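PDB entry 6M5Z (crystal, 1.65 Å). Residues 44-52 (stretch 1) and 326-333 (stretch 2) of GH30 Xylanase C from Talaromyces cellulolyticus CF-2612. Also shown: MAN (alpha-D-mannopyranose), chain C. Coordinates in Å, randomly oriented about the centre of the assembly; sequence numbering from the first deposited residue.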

# COMPACT_ATOMS: atom_id res chain seq x y z
N ALA A 44 2.54 5.56 -10.25
CA ALA A 44 1.83 6.82 -10.57
C ALA A 44 2.74 7.82 -11.29
O ALA A 44 4.00 7.69 -11.21
CB ALA A 44 1.28 7.43 -9.28
N PHE A 45 2.11 8.81 -11.92
CA PHE A 45 2.75 10.03 -12.49
C PHE A 45 3.72 9.67 -13.61
O PHE A 45 4.71 10.42 -13.83
CB PHE A 45 3.48 10.83 -11.41
CG PHE A 45 2.53 11.54 -10.47
CD1 PHE A 45 1.88 12.69 -10.87
CD2 PHE A 45 2.36 11.09 -9.17
CE1 PHE A 45 1.03 13.36 -10.00
CE2 PHE A 45 1.50 11.76 -8.30
CZ PHE A 45 0.88 12.91 -8.71
N GLY A 46 3.51 8.52 -14.25
CA GLY A 46 4.40 8.04 -15.32
C GLY A 46 5.77 7.59 -14.83
O GLY A 46 6.62 7.30 -15.69
N PHE A 47 6.01 7.45 -13.52
CA PHE A 47 7.35 7.07 -13.00
C PHE A 47 7.75 5.67 -13.47
O PHE A 47 8.96 5.43 -13.66
CB PHE A 47 7.44 7.20 -11.48
CG PHE A 47 7.36 8.63 -10.97
CD1 PHE A 47 8.11 9.63 -11.56
CD2 PHE A 47 6.62 8.92 -9.84
CE1 PHE A 47 8.04 10.93 -11.09
CE2 PHE A 47 6.56 10.21 -9.34
CZ PHE A 47 7.27 11.22 -9.98
N GLY A 48 6.81 4.78 -13.73
CA GLY A 48 7.07 3.41 -14.20
C GLY A 48 7.00 3.24 -15.71
O GLY A 48 7.26 2.08 -16.18
N ALA A 49 6.80 4.31 -16.49
CA ALA A 49 6.53 4.19 -17.95
C ALA A 49 7.83 3.84 -18.67
O ALA A 49 7.81 3.05 -19.61
CB ALA A 49 5.85 5.41 -18.54
N PRO A 50 9.01 4.43 -18.34
CA PRO A 50 10.25 3.99 -19.01
C PRO A 50 10.56 2.50 -18.85
O PRO A 50 10.97 1.85 -19.83
CB PRO A 50 11.36 4.83 -18.33
CG PRO A 50 10.63 6.05 -17.81
CD PRO A 50 9.23 5.56 -17.43
N ILE A 51 10.20 1.93 -17.70
CA ILE A 51 10.32 0.46 -17.48
C ILE A 51 9.31 -0.27 -18.38
O ILE A 51 9.67 -1.28 -19.03
CB ILE A 51 10.23 0.12 -15.98
CG1 ILE A 51 11.45 0.69 -15.29
CG2 ILE A 51 10.08 -1.39 -15.78
CD1 ILE A 51 11.38 0.84 -13.80
N ALA A 52 8.08 0.20 -18.44
CA ALA A 52 7.04 -0.39 -19.29
C ALA A 52 7.52 -0.42 -20.74
O ALA A 52 7.04 -1.29 -21.45
CB ALA A 52 5.73 0.35 -19.16
N TYR A 326 4.61 1.11 0.12
CA TYR A 326 5.61 2.16 -0.17
C TYR A 326 4.99 3.16 -1.15
O TYR A 326 3.77 3.13 -1.45
CB TYR A 326 6.91 1.53 -0.69
CG TYR A 326 8.15 2.32 -0.34
CD1 TYR A 326 8.54 2.46 0.97
CD2 TYR A 326 8.89 2.98 -1.31
CE1 TYR A 326 9.64 3.24 1.33
CE2 TYR A 326 10.01 3.74 -0.98
CZ TYR A 326 10.38 3.85 0.35
OH TYR A 326 11.46 4.65 0.67
N TRP A 327 5.77 4.12 -1.61
CA TRP A 327 5.39 5.06 -2.66
C TRP A 327 5.64 4.39 -4.00
O TRP A 327 4.80 3.57 -4.38
CB TRP A 327 6.12 6.39 -2.47
CG TRP A 327 5.85 7.43 -3.52
CD1 TRP A 327 6.71 8.43 -3.84
CD2 TRP A 327 4.68 7.63 -4.33
NE1 TRP A 327 6.20 9.21 -4.84
CE2 TRP A 327 4.93 8.78 -5.13
CE3 TRP A 327 3.43 6.99 -4.49
CZ2 TRP A 327 4.03 9.30 -6.04
CZ3 TRP A 327 2.53 7.53 -5.38
CH2 TRP A 327 2.82 8.65 -6.16
N ILE A 328 6.80 4.58 -4.61
CA ILE A 328 7.05 3.98 -5.96
C ILE A 328 7.77 2.63 -5.86
O ILE A 328 8.72 2.47 -5.09
CB ILE A 328 7.80 4.98 -6.88
CG1 ILE A 328 6.99 6.27 -7.04
CG2 ILE A 328 8.13 4.35 -8.22
CD1 ILE A 328 5.62 6.14 -7.74
N GLY A 329 7.32 1.66 -6.66
CA GLY A 329 7.99 0.36 -6.77
C GLY A 329 9.28 0.48 -7.54
O GLY A 329 10.32 0.20 -6.95
N ALA A 330 9.21 0.87 -8.80
CA ALA A 330 10.40 0.97 -9.67
C ALA A 330 10.32 2.25 -10.51
O ALA A 330 9.26 2.58 -11.08
CB ALA A 330 10.52 -0.27 -10.53
N GLN A 331 11.46 2.93 -10.65
CA GLN A 331 11.51 4.09 -11.53
C GLN A 331 12.95 4.26 -11.99
O GLN A 331 13.85 3.57 -11.45
CB GLN A 331 10.96 5.35 -10.85
CG GLN A 331 11.72 5.78 -9.60
CD GLN A 331 10.98 6.83 -8.80
OE1 GLN A 331 10.15 7.55 -9.35
NE2 GLN A 331 11.27 6.91 -7.49
N SER A 332 13.14 5.22 -12.89
CA SER A 332 14.44 5.52 -13.51
C SER A 332 15.19 6.47 -12.60
O SER A 332 14.58 7.45 -12.13
CB SER A 332 14.27 6.08 -14.88
OG SER A 332 13.65 5.11 -15.70
N ASN A 333 16.48 6.20 -12.38
CA ASN A 333 17.35 7.13 -11.60
C ASN A 333 16.65 7.48 -10.28
O ASN A 333 16.57 8.67 -9.94
CB ASN A 333 17.70 8.37 -12.42
CG ASN A 333 18.33 7.96 -13.73
OD1 ASN A 333 19.32 7.24 -13.74
ND2 ASN A 333 17.68 8.30 -14.83
C1 MAN C . 7.58 3.94 -22.67
C2 MAN C . 6.10 4.36 -22.71
C3 MAN C . 5.55 4.38 -24.17
C4 MAN C . 6.48 5.19 -25.06
C5 MAN C . 7.93 4.70 -24.92
C6 MAN C . 8.90 5.52 -25.76
O2 MAN C . 5.98 5.67 -22.19
O3 MAN C . 4.19 4.87 -24.15
O4 MAN C . 6.03 5.12 -26.45
O5 MAN C . 8.42 4.73 -23.57
O6 MAN C . 10.23 5.23 -25.37
O HOH W 1 11.13 7.01 -14.00
O HOH W 2 10.81 3.82 -15.10

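Five apolar side-chain pairs line this contact. Ala-44 CB lies 3.7 Å from Trp-327 CH2, and Phe-45 CD2 approaches that same CH2 atom at 3.9 Å, edge to edge, so the tip of the indole serves two neighbours. Trp-327 sets its CB sideways, yet with chi1 at t its ring reaches back to the first stretch. Phe-47 CD2 meets Ile-328 CD1 at 3.6 Å, near the ring plane, while Gln-331 OE1 sits over one face of the ring, 3.4 Å from Phe-47 CG. Farther along, Ile-51 CD1 packs on Ala-330 CB at 3.6 Å.

No direct hydrogen bond crosses between the stretches; water does that work. Water 1 donates to Phe-47 O and accepts from Ser-332 N; water 1 O lies 2.7 Å from Phe-47 O and 2.9 Å from Ser-332 N. Water 2 also donates to Phe-47 O, accepts from Ile-51 N and bonds Ser-332 OG; water 2 O lies 2.8 Å from Phe-47 O, 3.3 Å from Ile-51 N and 3.2 Å from Ser-332 OG. Phe-47 O additionally receives a CA-H...O contact from Gln-331 CA at 3.6 Å.

Within the first stretch, Phe-47 N bonds Ala-44 O at 3.1 Å, closing a type I' turn in which Phe-45 and Gly-46 both have positive phi.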